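Local structure of PfVFT1 (Plasmodium falciparum, 5JKQ) at residues H40-Y44 / G101-D105; L172-H177 / T274-A278. The protein is a bi-lobed Venus flytrap protein that resembles solute-binding proteins and probably binds a small ligand between its two lobes. The protein carries 3 engineered substitutions. One frame throughout, in Å; residues are numbered along the deposited sequence.

Overall arrangement
Contact 1 and contact 2 lie in series along the chain, the first closing before the second opens, yet their centres are about 13 Å apart. Contact 1 joins the loop between helix 32-39 and strand 45-46 to the start of helix 102-118. Contact 2 pairs strand 175-184 with strand 265-281 in the mixed sheet, its centre about 4 Å from the centre of the chain. They touch directly: Trp103 CH2 is 3.6 Å from Ile175 CG2 and 3.7 Å from His276 CB, and Tyr44 CB is 3.6 Å from Ile175 CG2. Tyr44 and Trp103 thus pack against the long paired strands, which pass between the two lobes in this Venus flytrap architecture.

Contact 1. Residues H40-Y44 / G101-D105; sequences HNVDY and GFWPD
In one lobe of the Venus flytrap fold, the loop after helix 32-39 packs against the N-terminal turn of helix 102-118 through an aromatic cluster of Tyr44, Phe102 and Trp103. Helix 32-39 ends in a Schellman motif with Asn41 (phi/psi 53/46) as C-prime; Val42 and Tyr44 run extended, with an inverse gamma turn centred on Asp43. Gly101 (112/-173) N-caps helix 102-118, and Asp105 N bonds to Gly101 O at 3.0 Å. In register, His40 CA lies 6.3 Å from Phe102 CA. Phe102 (chi1 t) receives a CH-pi contact from Val42 CG2, 3.8 Å from its ring centroid. The Tyr44 and Phe102 rings are near parallel (18°) but slid apart, centroids 5.1 Å. Trp103 (chi1 m) turns its edge to the Tyr44 face, planes at 62°, while Trp103 NE1 donates to Tyr44 OH at 3.1 Å. Leu36 and Ile37 also cover Phe102. Phe102 CA makes a CH-pi contact 4.0 Å from the His40 ring centroid, and His40 NE2 donates to Asp105 OD2 at 2.7 Å.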
loop_
_atom_site.group_PDB
_atom_site.type_symbol
_atom_site.label_atom_id
_atom_site.label_comp_id
_atom_site.label_asym_id
_atom_site.label_seq_id
_atom_site.Cartn_x
_atom_site.Cartn_y
_atom_site.Cartn_z
ATOM N N HIS A 40 -11.362 11.527 5.379
ATOM C CA HIS A 40 -10.777 10.778 6.484
ATOM C C HIS A 40 -9.529 11.465 7.025
ATOM O O HIS A 40 -8.969 11.041 8.036
ATOM C CB HIS A 40 -10.434 9.359 6.044
ATOM C CG HIS A 40 -11.632 8.489 5.831
ATOM N ND1 HIS A 40 -12.455 8.093 6.863
ATOM C CD2 HIS A 40 -12.144 7.936 4.707
ATOM C CE1 HIS A 40 -13.424 7.334 6.383
ATOM N NE2 HIS A 40 -13.258 7.223 5.077
ATOM N N ASN A 41 -9.104 12.528 6.346
ATOM C CA ASN A 41 -7.919 13.281 6.735
ATOM C C ASN A 41 -6.709 12.368 6.904
ATOM O O ASN A 41 -5.979 12.456 7.894
ATOM C CB ASN A 41 -8.179 14.057 8.028
ATOM C CG ASN A 41 -7.211 15.208 8.220
ATOM O OD1 ASN A 41 -6.919 15.952 7.284
ATOM N ND2 ASN A 41 -6.695 15.351 9.434
ATOM N N VAL A 42 -6.516 11.480 5.931
ATOM C CA VAL A 42 -5.382 10.563 5.932
ATOM C C VAL A 42 -4.298 11.080 4.988
ATOM O O VAL A 42 -4.588 11.765 4.006
ATOM C CB VAL A 42 -5.800 9.131 5.527
ATOM C CG1 VAL A 42 -6.646 8.497 6.625
ATOM C CG2 VAL A 42 -6.550 9.129 4.201
ATOM N N ASP A 43 -3.050 10.753 5.305
ATOM C CA ASP A 43 -1.902 11.316 4.605
ATOM C C ASP A 43 -1.411 10.389 3.493
ATOM O O ASP A 43 -0.290 9.881 3.544
ATOM C CB ASP A 43 -0.777 11.597 5.607
ATOM C CG ASP A 43 0.301 12.506 5.042
ATOM O OD1 ASP A 43 0.078 13.122 3.979
ATOM O OD2 ASP A 43 1.370 12.614 5.677
ATOM N N TYR A 44 -2.259 10.182 2.489
ATOM C CA TYR A 44 -1.912 9.354 1.339
ATOM C C TYR A 44 -1.926 10.169 0.054
ATOM O O TYR A 44 -2.681 11.133 -0.072
ATOM C CB TYR A 44 -2.881 8.178 1.201
ATOM C CG TYR A 44 -2.836 7.182 2.336
ATOM C CD1 TYR A 44 -1.699 6.422 2.578
ATOM C CD2 TYR A 44 -3.943 6.981 3.149
ATOM C CE1 TYR A 44 -1.661 5.504 3.608
ATOM C CE2 TYR A 44 -3.915 6.066 4.180
ATOM C CZ TYR A 44 -2.771 5.328 4.406
ATOM O OH TYR A 44 -2.740 4.416 5.435
ATOM N N GLY A 101 -13.619 2.599 7.773
ATOM C CA GLY A 101 -12.411 3.401 7.690
ATOM C C GLY A 101 -11.996 3.654 6.256
ATOM O O GLY A 101 -12.711 3.298 5.318
ATOM N N PHE A 102 -10.827 4.264 6.090
ATOM C CA PHE A 102 -10.360 4.698 4.779
ATOM C C PHE A 102 -10.188 3.545 3.794
ATOM O O PHE A 102 -10.812 3.533 2.734
ATOM C CB PHE A 102 -9.038 5.449 4.913
ATOM C CG PHE A 102 -8.404 5.789 3.597
ATOM C CD1 PHE A 102 -8.911 6.812 2.812
ATOM C CD2 PHE A 102 -7.301 5.084 3.143
ATOM C CE1 PHE A 102 -8.328 7.126 1.598
ATOM C CE2 PHE A 102 -6.714 5.394 1.930
ATOM C CZ PHE A 102 -7.226 6.415 1.156
ATOM N N TRP A 103 -9.338 2.584 4.141
ATOM C CA TRP A 103 -8.988 1.513 3.212
ATOM C C TRP A 103 -10.201 0.691 2.776
ATOM O O TRP A 103 -10.327 0.366 1.595
ATOM C CB TRP A 103 -7.920 0.607 3.830
ATOM C CG TRP A 103 -6.559 1.215 3.757
ATOM C CD1 TRP A 103 -5.787 1.625 4.801
ATOM C CD2 TRP A 103 -5.816 1.507 2.567
ATOM N NE1 TRP A 103 -4.604 2.147 4.339
ATOM C CE2 TRP A 103 -4.596 2.085 2.970
ATOM C CE3 TRP A 103 -6.060 1.331 1.202
ATOM C CZ2 TRP A 103 -3.622 2.489 2.057
ATOM C CZ3 TRP A 103 -5.091 1.733 0.297
ATOM C CH2 TRP A 103 -3.889 2.304 0.729
ATOM N N PRO A 104 -11.097 0.348 3.716
ATOM C CA PRO A 104 -12.360 -0.262 3.285
ATOM C C PRO A 104 -13.150 0.645 2.343
ATOM O O PRO A 104 -13.681 0.164 1.339
ATOM C CB PRO A 104 -13.114 -0.475 4.601
ATOM C CG PRO A 104 -12.052 -0.623 5.612
ATOM C CD PRO A 104 -10.941 0.295 5.181
ATOM N N ASP A 105 -13.224 1.935 2.662
ATOM C CA ASP A 105 -13.949 2.887 1.824
ATOM C C ASP A 105 -13.337 2.990 0.431
ATOM O O ASP A 105 -14.055 3.200 -0.546
ATOM C CB ASP A 105 -13.974 4.278 2.469
ATOM C CG ASP A 105 -15.092 4.443 3.483
ATOM O OD1 ASP A 105 -16.027 3.614 3.501
ATOM O OD2 ASP A 105 -15.038 5.419 4.258
#

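Contact 2. Residues L172-H177 / T274-A278; sequences LPIIKH and TGHSA
Strands 175-184 and 265-281 form an antiparallel pair that runs on between the two lobes, consistent with the interlobe connection of a Venus flytrap protein. Here segments 175-177 and 274-276 lie 4.6 Å apart at closest axial approach, directions at 151°. Hydrogen-bonded pairs Ile175-His276 and His177-Thr274 flank the non-hydrogen-bonded pair Lys176-Gly275 (CA-CA 4.3 Å). The bonds are His276 N to Ile175 O (2.7 Å), His177 N to Thr274 O (3.0 Å) and Thr274 N to His177 O (2.8 Å). Toward the N-terminal end of segment 172-177, Pro173 (phi/psi -73/80) centres an inverse gamma turn; a water joins Leu172 O (2.5 Å) to Ala278 N (2.9 Å).

Ile175, His177, Thr274 and His276 share one sheet face. His177 (chi1 p, chi2 -101°) swings its ring toward the partner strand, where Thr274 CB (chi1 m) makes a CH-pi contact, 3.9 Å from the His177 ring centroid. His276 (chi1 m, chi2 -82°) brings NE2 to 3.1 Å from His177 ND1, a hydrogen bond between rings meeting rim to rim. Ile175 (chi1 m, chi2 t) leads away to Trp103 and Val106. Lys176 (chi1 m) points to the other face, where a side chain at Gly275 would clash with Pro173 CB.

A second water links His177 NE2 (2.7 Å) to Thr274 OG1 (2.8 Å), which also bonds to Asn179 ND2. These polar partners are consistent with the ring orientations. His276 ND1 bonds to Tyr150 O, which can only accept, so ND1 carries a proton; a neutral His276 would then accept at NE2 from His177 ND1, though the geometry allows either direction.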
loop_
_atom_site.group_PDB
_atom_site.type_symbol
_atom_site.label_atom_id
_atom_site.label_comp_id
_atom_site.label_asym_id
_atom_site.label_seq_id
_atom_site.Cartn_x
_atom_site.Cartn_y
_atom_site.Cartn_z
ATOM N N LEU A 172 -0.879 -1.994 -9.674
ATOM C CA LEU A 172 -0.088 -0.785 -9.486
ATOM C C LEU A 172 -0.090 -0.343 -8.025
ATOM O O LEU A 172 -1.046 -0.613 -7.295
ATOM C CB LEU A 172 -0.633 0.350 -10.358
ATOM C CG LEU A 172 -0.442 0.240 -11.868
ATOM C CD1 LEU A 172 -1.380 1.200 -12.586
ATOM C CD2 LEU A 172 0.998 0.530 -12.243
ATOM N N PRO A 173 0.985 0.333 -7.589
ATOM C CA PRO A 173 0.920 0.996 -6.285
ATOM C C PRO A 173 0.025 2.232 -6.384
ATOM O O PRO A 173 0.520 3.353 -6.517
ATOM C CB PRO A 173 2.381 1.354 -5.996
ATOM C CG PRO A 173 3.003 1.496 -7.340
ATOM C CD PRO A 173 2.306 0.495 -8.224
ATOM N N ILE A 174 -1.286 2.011 -6.343
ATOM C CA ILE A 174 -2.260 3.066 -6.604
ATOM C C ILE A 174 -2.225 4.169 -5.550
ATOM O O ILE A 174 -2.557 5.321 -5.835
ATOM C CB ILE A 174 -3.698 2.500 -6.673
ATOM C CG1 ILE A 174 -4.046 1.732 -5.394
ATOM C CG2 ILE A 174 -3.848 1.589 -7.883
ATOM C CD1 ILE A 174 -5.539 1.556 -5.171
ATOM N N ILE A 175 -1.826 3.800 -4.336
ATOM C CA ILE A 175 -1.823 4.715 -3.203
ATOM C C ILE A 175 -0.516 4.574 -2.431
ATOM O O ILE A 175 -0.068 3.464 -2.144
ATOM C CB ILE A 175 -3.024 4.449 -2.271
ATOM C CG1 ILE A 175 -4.331 4.725 -3.017
ATOM C CG2 ILE A 175 -2.955 5.322 -1.021
ATOM C CD1 ILE A 175 -5.573 4.222 -2.308
ATOM N N LYS A 176 0.087 5.713 -2.107
ATOM C CA LYS A 176 1.359 5.748 -1.395
ATOM C C LYS A 176 1.278 6.623 -0.150
ATOM O O LYS A 176 0.412 7.494 -0.047
ATOM C CB LYS A 176 2.470 6.277 -2.307
ATOM C CG LYS A 176 2.515 5.654 -3.691
ATOM C CD LYS A 176 3.664 6.233 -4.499
ATOM C CE LYS A 176 3.570 5.856 -5.969
ATOM N NZ LYS A 176 4.807 5.182 -6.450
ATOM N N HIS A 177 2.181 6.377 0.795
ATOM C CA HIS A 177 2.454 7.337 1.858
ATOM C C HIS A 177 3.958 7.584 1.885
ATOM O O HIS A 177 4.740 6.740 1.450
ATOM C CB HIS A 177 1.932 6.844 3.215
ATOM C CG HIS A 177 2.771 5.781 3.855
ATOM N ND1 HIS A 177 2.438 4.444 3.811
ATOM C CD2 HIS A 177 3.908 5.861 4.588
ATOM C CE1 HIS A 177 3.342 3.744 4.472
ATOM N NE2 HIS A 177 4.246 4.579 4.952
ATOM N N THR A 274 6.300 4.795 0.210
ATOM C CA THR A 274 5.929 3.411 0.460
ATOM C C THR A 274 4.595 3.163 -0.234
ATOM O O THR A 274 3.578 3.747 0.138
ATOM C CB THR A 274 5.819 3.113 1.973
ATOM O OG1 THR A 274 7.090 3.334 2.600
ATOM C CG2 THR A 274 5.376 1.675 2.223
ATOM N N GLY A 275 4.608 2.310 -1.254
ATOM C CA GLY A 275 3.423 2.054 -2.052
ATOM C C GLY A 275 2.501 1.005 -1.459
ATOM O O GLY A 275 2.931 0.145 -0.691
ATOM N N HIS A 276 1.224 1.094 -1.820
ATOM C CA HIS A 276 0.222 0.099 -1.446
ATOM C C HIS A 276 -0.455 -0.450 -2.695
ATOM O O HIS A 276 -0.803 0.310 -3.597
ATOM C CB HIS A 276 -0.828 0.704 -0.515
ATOM C CG HIS A 276 -0.262 1.293 0.738
ATOM N ND1 HIS A 276 0.061 0.529 1.839
ATOM C CD2 HIS A 276 0.030 2.572 1.069
ATOM C CE1 HIS A 276 0.534 1.312 2.791
ATOM N NE2 HIS A 276 0.524 2.556 2.351
ATOM N N SER A 277 -0.647 -1.765 -2.747
ATOM C CA SER A 277 -1.275 -2.395 -3.904
ATOM C C SER A 277 -2.077 -3.639 -3.530
ATOM O O SER A 277 -1.890 -4.220 -2.459
ATOM C CB SER A 277 -0.209 -2.757 -4.942
ATOM O OG SER A 277 0.813 -3.547 -4.365
ATOM N N ALA A 278 -2.979 -4.032 -4.425
ATOM C CA ALA A 278 -3.728 -5.272 -4.275
ATOM C C ALA A 278 -2.989 -6.395 -4.991
ATOM O O ALA A 278 -2.235 -6.146 -5.934
ATOM C CB ALA A 278 -5.136 -5.117 -4.827
HETATM O O HOH W 1 -2.756 -2.434 -6.836
HETATM O O HOH W 2 6.779 3.609 5.342
#